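Local coordinates for uncharacterized protein VPA0106 (PDB 3U07) that is of unknown function but carries DUF1254 and DUF1214 domains and a signal sequence, consistent with a secreted or periplasmic protein, at residues Ser349-Asn355 and Pro407-Arg413; Lys318-Ile324 and Met428-Val433. The protein carries 2 engineered substitutions. All blocks are in the same frame, centred on the assembly; numbering follows the deposited sequence.

Contact 1 (Ser349-Asn355 and Pro407-Arg413); sequences SVTIYGN and PFYAIMR
Ser349-Gly354 and Phe408-Arg413 run antiparallel, their axes 4.4 Å apart, and are joined by six backbone hydrogen bonds. They are the two central strands of a four-stranded antiparallel sheet in the DUF1214 region. Ser349, Thr351 and Tyr353 pair with Arg413, Ile411 and Tyr409 in hydrogen-bonded pairs; Val350 with Met412 and Ile352 with Ala410 are non-hydrogen-bonded pairs. Past the strand end, Asn355 N donates to Pro407 O at 3.1 Å.

On the face with Val350 the packing is apolar. Ile352 puts CD1 against Ala410 CB at 3.8 Å and CG2 near Phe408 CD1, 4.0 Å away. Selenomethionine Met412 lies alongside Val350, pointing the same way. Val350 and Ile352 touch Leu401 of strand 400-402.

The other face is aromatic and polar. Tyr353 CB sits over one face of the Tyr409 ring, 3.6 Å from its centroid, a CH-pi contact. The two rings are near parallel, with planes at 17°, but slid apart so that they barely overlap. Tyr353 CG lies anti to its carbonyl carbon (chi1 -59°), which sends the ring across Ile411 at about a right angle and on to Arg413. Its CE2 meets Ile411 CG1 at 3.6 Å. Tyr353 OH also binds Ile78 O, and Tyr409 OH binds Thr77. Ser349 OG bonds to Asp81 and to a water that also joins Thr351 OG1, Ile411 O and Arg413 NH1. Ile411 CG2 packs on one face of the Arg413 guanidinium, over its centre. The extended Arg413 grips Tyr353 OH end-on, NH1 at 3.0 Å and NH2 at 3.1 Å, with the oxygen near the guanidinium plane.

Contact 2 (Lys318-Ile324 and Met428-Val433); sequences KSDFDSI and MPEIKV
Ser319 and Ile431 meet through side-chain ends: Ile431 CD1 lies 3.3 Å from Ser319 OG. Ile431 CG1 stands between its own backbone N and carbonyl carbon (chi1 61°), and this turns the CG1-CD1 branch to the opposing loop. The same branch packs against Phe321 O, with CG1 at 3.8 Å. Selenomethionine Met428 comes in extended on the CB side of Ser319, its SE 3.7 Å from Ser319 CB.

Farther along, Asp322 and Val433 cross at a slant, and Val433 CG2 lies 3.5 Å from Asp322 OD2. Ile324 crosses Val433 at about a right angle and touches the same methyl through CD1. Ser323 OG rests beside the aliphatic part of Lys432, nearest to CG. Asp322 appears to form an Asx turn with Ile324 N, although the position of its OD1 is less certain.

Direct backbone bonding is sparse. Ser323 N donates a weak, bent bond to Ile431 O, 3.0 Å away with an N-H...O angle of 134°. Two waters add bridges: one links Ser319 OG to Pro429 O, the other Phe321 O to Ile431 N.

This is a surface contact between two mainly irregular segments. The loop leaving edge strand 315-319 lies against the run into edge strand 432-434. Strand 432-434 pairs antiparallel with strand 334-340 (Lys432 bonds to Val336 through the backbone), whose Met337 touches Ile431 and whose Tyr335 touches Asp322 and Val433.

Contact 1 is nested in the chain between the two segments of contact 2, and their centres lie about 11 Å apart. They meet in one sheet, where strand 315-319 pairs with strand 408-417. Ser319 N lies 2.9 Å from Ala410 O, a probable backbone hydrogen bond. Asp320 OD1 is 2.9 Å from Asn355 ND2, which ties the loop of contact 2 to the strand end of contact 1; Lys327 also binds this oxygen. Selenomethionines Met412 and Met428 pack together, and Lys318 makes a cation-pi contact with Tyr409. Contact 2 also reaches a second sheet through strand 432-434.

Contact 1 (Ser349-Asn355 and Pro407-Arg413)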
loop_
_atom_site.group_PDB
_atom_site.type_symbol
_atom_site.label_atom_id
_atom_site.label_comp_id
_atom_site.label_asym_id
_atom_site.label_seq_id
_atom_site.Cartn_x
_atom_site.Cartn_y
_atom_site.Cartn_z
ATOM N N SER A 349 -2.151 -3.112 -16.625
ATOM C CA SER A 349 -3.500 -2.672 -16.948
ATOM C C SER A 349 -3.591 -1.149 -16.954
ATOM O O SER A 349 -2.730 -0.465 -16.410
ATOM C CB SER A 349 -4.474 -3.218 -15.904
ATOM O OG SER A 349 -4.156 -2.708 -14.613
ATOM N N VAL A 350 -4.631 -0.626 -17.593
ATOM C CA VAL A 350 -4.866 0.808 -17.612
ATOM C C VAL A 350 -6.351 0.920 -17.287
ATOM O O VAL A 350 -7.181 0.257 -17.905
ATOM C CB VAL A 350 -4.515 1.456 -18.992
ATOM C CG1 VAL A 350 -3.651 0.519 -19.796
ATOM C CG2 VAL A 350 -5.763 1.851 -19.745
ATOM N N THR A 351 -6.676 1.733 -16.291
ATOM C CA THR A 351 -8.061 1.890 -15.855
ATOM C C THR A 351 -8.522 3.338 -15.972
ATOM O O THR A 351 -7.739 4.265 -15.774
ATOM C CB THR A 351 -8.216 1.417 -14.384
ATOM O OG1 THR A 351 -7.686 0.089 -14.255
ATOM C CG2 THR A 351 -9.682 1.419 -13.961
ATOM N N ILE A 352 -9.799 3.522 -16.284
ATOM C CA ILE A 352 -10.366 4.856 -16.440
ATOM C C ILE A 352 -11.165 5.310 -15.225
ATOM O O ILE A 352 -11.996 4.569 -14.706
ATOM C CB ILE A 352 -11.286 4.916 -17.681
ATOM C CG1 ILE A 352 -10.487 4.539 -18.931
ATOM C CG2 ILE A 352 -11.903 6.307 -17.816
ATOM C CD1 ILE A 352 -9.225 5.369 -19.129
ATOM N N TYR A 353 -10.909 6.540 -14.788
ATOM C CA TYR A 353 -11.598 7.120 -13.638
ATOM C C TYR A 353 -12.085 8.528 -13.983
ATOM O O TYR A 353 -11.452 9.234 -14.773
ATOM C CB TYR A 353 -10.647 7.216 -12.441
ATOM C CG TYR A 353 -10.067 5.898 -11.979
ATOM C CD1 TYR A 353 -10.689 5.150 -10.976
ATOM C CD2 TYR A 353 -8.890 5.402 -12.539
ATOM C CE1 TYR A 353 -10.148 3.942 -10.543
ATOM C CE2 TYR A 353 -8.343 4.195 -12.115
ATOM C CZ TYR A 353 -8.976 3.472 -11.118
ATOM O OH TYR A 353 -8.427 2.284 -10.699
ATOM N N GLY A 354 -13.206 8.934 -13.392
ATOM C CA GLY A 354 -13.717 10.269 -13.639
ATOM C C GLY A 354 -12.999 11.228 -12.709
ATOM O O GLY A 354 -12.751 10.898 -11.551
ATOM N N ASN A 355 -12.646 12.411 -13.196
ATOM C CA ASN A 355 -11.950 13.379 -12.352
ATOM C C ASN A 355 -12.822 13.906 -11.214
ATOM O O ASN A 355 -12.312 14.300 -10.161
ATOM C CB ASN A 355 -11.467 14.572 -13.180
ATOM C CG ASN A 355 -10.255 14.248 -14.019
ATOM O OD1 ASN A 355 -10.363 13.611 -15.062
ATOM N ND2 ASN A 355 -9.084 14.675 -13.558
ATOM N N PRO A 407 -14.432 14.928 -17.943
ATOM C CA PRO A 407 -12.985 14.816 -17.747
ATOM C C PRO A 407 -12.678 13.491 -17.049
ATOM O O PRO A 407 -13.387 13.088 -16.126
ATOM C CB PRO A 407 -12.665 16.024 -16.870
ATOM C CG PRO A 407 -13.665 17.042 -17.343
ATOM C CD PRO A 407 -14.933 16.215 -17.424
ATOM N N PHE A 408 -11.627 12.815 -17.496
ATOM C CA PHE A 408 -11.241 11.539 -16.915
ATOM C C PHE A 408 -9.729 11.435 -16.868
ATOM O O PHE A 408 -9.018 12.249 -17.461
ATOM C CB PHE A 408 -11.797 10.390 -17.761
ATOM C CG PHE A 408 -11.180 10.289 -19.143
ATOM C CD1 PHE A 408 -10.044 9.512 -19.360
ATOM C CD2 PHE A 408 -11.738 10.977 -20.223
ATOM C CE1 PHE A 408 -9.473 9.415 -20.633
ATOM C CE2 PHE A 408 -11.177 10.888 -21.498
ATOM C CZ PHE A 408 -10.043 10.106 -21.705
ATOM N N TYR A 409 -9.235 10.452 -16.127
ATOM C CA TYR A 409 -7.806 10.211 -16.076
ATOM C C TYR A 409 -7.612 8.711 -16.170
ATOM O O TYR A 409 -8.532 7.936 -15.900
ATOM C CB TYR A 409 -7.159 10.770 -14.805
ATOM C CG TYR A 409 -7.704 10.251 -13.495
ATOM C CD1 TYR A 409 -8.841 10.817 -12.918
ATOM C CD2 TYR A 409 -7.055 9.222 -12.807
ATOM C CE1 TYR A 409 -9.314 10.375 -11.686
ATOM C CE2 TYR A 409 -7.521 8.769 -11.575
ATOM C CZ TYR A 409 -8.651 9.352 -11.020
ATOM O OH TYR A 409 -9.124 8.918 -9.804
ATOM N N ALA A 410 -6.424 8.300 -16.585
ATOM C CA ALA A 410 -6.133 6.888 -16.727
ATOM C C ALA A 410 -5.001 6.509 -15.795
ATOM O O ALA A 410 -4.025 7.242 -15.669
ATOM C CB ALA A 410 -5.749 6.576 -18.180
ATOM N N ILE A 411 -5.154 5.367 -15.131
ATOM C CA ILE A 411 -4.135 4.858 -14.220
ATOM C C ILE A 411 -3.577 3.558 -14.787
ATOM O O ILE A 411 -4.320 2.601 -14.993
ATOM C CB ILE A 411 -4.713 4.538 -12.825
ATOM C CG1 ILE A 411 -5.113 5.826 -12.100
ATOM C CG2 ILE A 411 -3.691 3.733 -12.020
ATOM C CD1 ILE A 411 -3.950 6.729 -11.735
HETATM N N MSE A 412 -2.276 3.525 -15.052
HETATM C CA MSE A 412 -1.660 2.309 -15.563
HETATM C C MSE A 412 -0.962 1.618 -14.387
HETATM O O MSE A 412 -0.247 2.255 -13.610
HETATM C CB MSE A 412 -0.650 2.630 -16.667
HETATM C CG MSE A 412 -0.172 1.399 -17.433
HETATM SE SE MSE A 412 0.820 1.834 -19.054
HETATM C CE MSE A 412 -0.393 3.148 -19.754
ATOM N N ARG A 413 -1.194 0.319 -14.243
ATOM C CA ARG A 413 -0.587 -0.435 -13.153
ATOM C C ARG A 413 0.366 -1.503 -13.678
ATOM O O ARG A 413 0.097 -2.155 -14.689
ATOM C CB ARG A 413 -1.682 -1.057 -12.280
ATOM C CG ARG A 413 -2.517 -0.011 -11.543
ATOM C CD ARG A 413 -3.536 -0.641 -10.613
ATOM N NE ARG A 413 -4.154 0.357 -9.739
ATOM C CZ ARG A 413 -5.259 1.037 -10.029
ATOM N NH1 ARG A 413 -5.889 0.834 -11.177
ATOM N NH2 ARG A 413 -5.733 1.929 -9.169
HETATM O O HOH W 1 -5.062 0.002 -14.040
#

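Contact 2 (Lys318-Ile324 and Met428-Val433)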
loop_
_atom_site.group_PDB
_atom_site.type_symbol
_atom_site.label_atom_id
_atom_site.label_comp_id
_atom_site.label_asym_id
_atom_site.label_seq_id
_atom_site.Cartn_x
_atom_site.Cartn_y
_atom_site.Cartn_z
ATOM N N LYS A 318 -0.050 7.768 -13.818
ATOM C CA LYS A 318 -1.323 8.440 -14.002
ATOM C C LYS A 318 -1.197 9.470 -15.118
ATOM O O LYS A 318 -0.172 10.144 -15.253
ATOM C CB LYS A 318 -1.767 9.125 -12.706
ATOM C CG LYS A 318 -2.923 10.096 -12.902
ATOM C CD LYS A 318 -3.433 10.685 -11.595
ATOM C CE LYS A 318 -4.370 11.855 -11.875
ATOM N NZ LYS A 318 -5.281 12.176 -10.736
ATOM N N SER A 319 -2.239 9.563 -15.934
ATOM C CA SER A 319 -2.268 10.514 -17.031
ATOM C C SER A 319 -3.602 11.242 -16.990
ATOM O O SER A 319 -4.667 10.619 -17.030
ATOM C CB SER A 319 -2.098 9.798 -18.369
ATOM O OG SER A 319 -2.354 10.687 -19.441
ATOM N N ASP A 320 -3.532 12.565 -16.900
ATOM C CA ASP A 320 -4.719 13.411 -16.828
ATOM C C ASP A 320 -4.909 14.240 -18.104
ATOM O O ASP A 320 -5.986 14.793 -18.336
ATOM C CB ASP A 320 -4.584 14.354 -15.627
ATOM C CG ASP A 320 -5.881 14.526 -14.864
ATOM O OD1 ASP A 320 -6.912 13.970 -15.288
ATOM O OD2 ASP A 320 -5.867 15.220 -13.829
ATOM N N PHE A 321 -3.866 14.315 -18.927
ATOM C CA PHE A 321 -3.910 15.098 -20.164
ATOM C C PHE A 321 -3.516 14.308 -21.412
ATOM O O PHE A 321 -2.898 13.241 -21.313
ATOM C CB PHE A 321 -2.972 16.306 -20.044
ATOM C CG PHE A 321 -3.256 17.181 -18.856
ATOM C CD1 PHE A 321 -2.803 16.827 -17.586
ATOM C CD2 PHE A 321 -4.014 18.339 -19.000
ATOM C CE1 PHE A 321 -3.104 17.613 -16.474
ATOM C CE2 PHE A 321 -4.323 19.134 -17.898
ATOM C CZ PHE A 321 -3.867 18.768 -16.630
ATOM N N ASP A 322 -3.874 14.828 -22.587
ATOM C CA ASP A 322 -3.506 14.171 -23.835
ATOM C C ASP A 322 -2.094 14.606 -24.236
ATOM O O ASP A 322 -1.444 15.361 -23.512
ATOM C CB ASP A 322 -4.511 14.473 -24.961
ATOM C CG ASP A 322 -4.612 15.950 -25.301
ATOM O OD1 ASP A 322 -3.605 16.681 -25.198
ATOM O OD2 ASP A 322 -5.711 16.375 -25.706
ATOM N N SER A 323 -1.625 14.144 -25.390
ATOM C CA SER A 323 -0.268 14.441 -25.843
ATOM C C SER A 323 0.062 15.891 -26.154
ATOM O O SER A 323 1.230 16.236 -26.334
ATOM C CB SER A 323 0.074 13.581 -27.063
ATOM O OG SER A 323 -0.776 13.884 -28.155
ATOM N N ILE A 324 -0.951 16.742 -26.224
ATOM C CA ILE A 324 -0.706 18.143 -26.531
ATOM C C ILE A 324 -0.979 19.061 -25.347
ATOM O O ILE A 324 -0.880 20.287 -25.463
ATOM C CB ILE A 324 -1.539 18.596 -27.735
ATOM C CG1 ILE A 324 -3.022 18.375 -27.446
ATOM C CG2 ILE A 324 -1.067 17.856 -28.989
ATOM C CD1 ILE A 324 -3.693 17.209 -28.214
HETATM N N MSE A 428 4.706 6.828 -19.006
HETATM C CA MSE A 428 3.465 6.235 -19.462
HETATM C C MSE A 428 3.215 6.570 -20.930
HETATM O O MSE A 428 3.435 7.702 -21.358
HETATM C CB MSE A 428 2.302 6.753 -18.633
HETATM C CG MSE A 428 1.029 5.992 -18.888
HETATM SE SE MSE A 428 -0.375 6.569 -17.748
HETATM C CE MSE A 428 -1.870 6.051 -18.868
ATOM N N PRO A 429 2.764 5.587 -21.724
ATOM C CA PRO A 429 2.509 5.878 -23.137
ATOM C C PRO A 429 1.549 7.067 -23.228
ATOM O O PRO A 429 0.676 7.241 -22.378
ATOM C CB PRO A 429 1.900 4.573 -23.650
ATOM C CG PRO A 429 2.624 3.534 -22.824
ATOM C CD PRO A 429 2.583 4.152 -21.436
ATOM N N GLU A 430 1.719 7.891 -24.251
ATOM C CA GLU A 430 0.876 9.066 -24.414
ATOM C C GLU A 430 -0.485 8.695 -24.970
ATOM O O GLU A 430 -0.624 7.689 -25.665
ATOM C CB GLU A 430 1.554 10.062 -25.358
ATOM C CG GLU A 430 2.992 10.397 -24.985
ATOM C CD GLU A 430 3.579 11.520 -25.827
ATOM O OE1 GLU A 430 3.477 11.456 -27.068
ATOM O OE2 GLU A 430 4.152 12.465 -25.249
ATOM N N ILE A 431 -1.505 9.477 -24.637
ATOM C CA ILE A 431 -2.814 9.205 -25.198
ATOM C C ILE A 431 -3.106 10.382 -26.130
ATOM O O ILE A 431 -3.115 11.545 -25.725
ATOM C CB ILE A 431 -3.894 8.991 -24.097
ATOM C CG1 ILE A 431 -4.060 10.227 -23.233
ATOM C CG2 ILE A 431 -3.464 7.839 -23.177
ATOM C CD1 ILE A 431 -4.538 9.872 -21.833
ATOM N N LYS A 432 -3.298 10.060 -27.403
ATOM C CA LYS A 432 -3.517 11.061 -28.430
ATOM C C LYS A 432 -4.943 11.209 -28.883
ATOM O O LYS A 432 -5.704 10.246 -28.899
ATOM C CB LYS A 432 -2.669 10.728 -29.653
ATOM C CG LYS A 432 -1.224 10.411 -29.340
ATOM C CD LYS A 432 -0.428 10.154 -30.607
ATOM C CE LYS A 432 1.004 9.780 -30.278
ATOM N NZ LYS A 432 1.860 9.765 -31.496
ATOM N N VAL A 433 -5.297 12.430 -29.262
ATOM C CA VAL A 433 -6.627 12.700 -29.771
ATOM C C VAL A 433 -6.703 12.047 -31.148
ATOM O O VAL A 433 -5.728 12.052 -31.900
ATOM C CB VAL A 433 -6.864 14.219 -29.903
ATOM C CG1 VAL A 433 -8.077 14.511 -30.792
ATOM C CG2 VAL A 433 -7.063 14.810 -28.521
HETATM O O HOH W 2 -0.185 9.658 -21.038
HETATM O O HOH W 3 -0.969 11.683 -22.744
#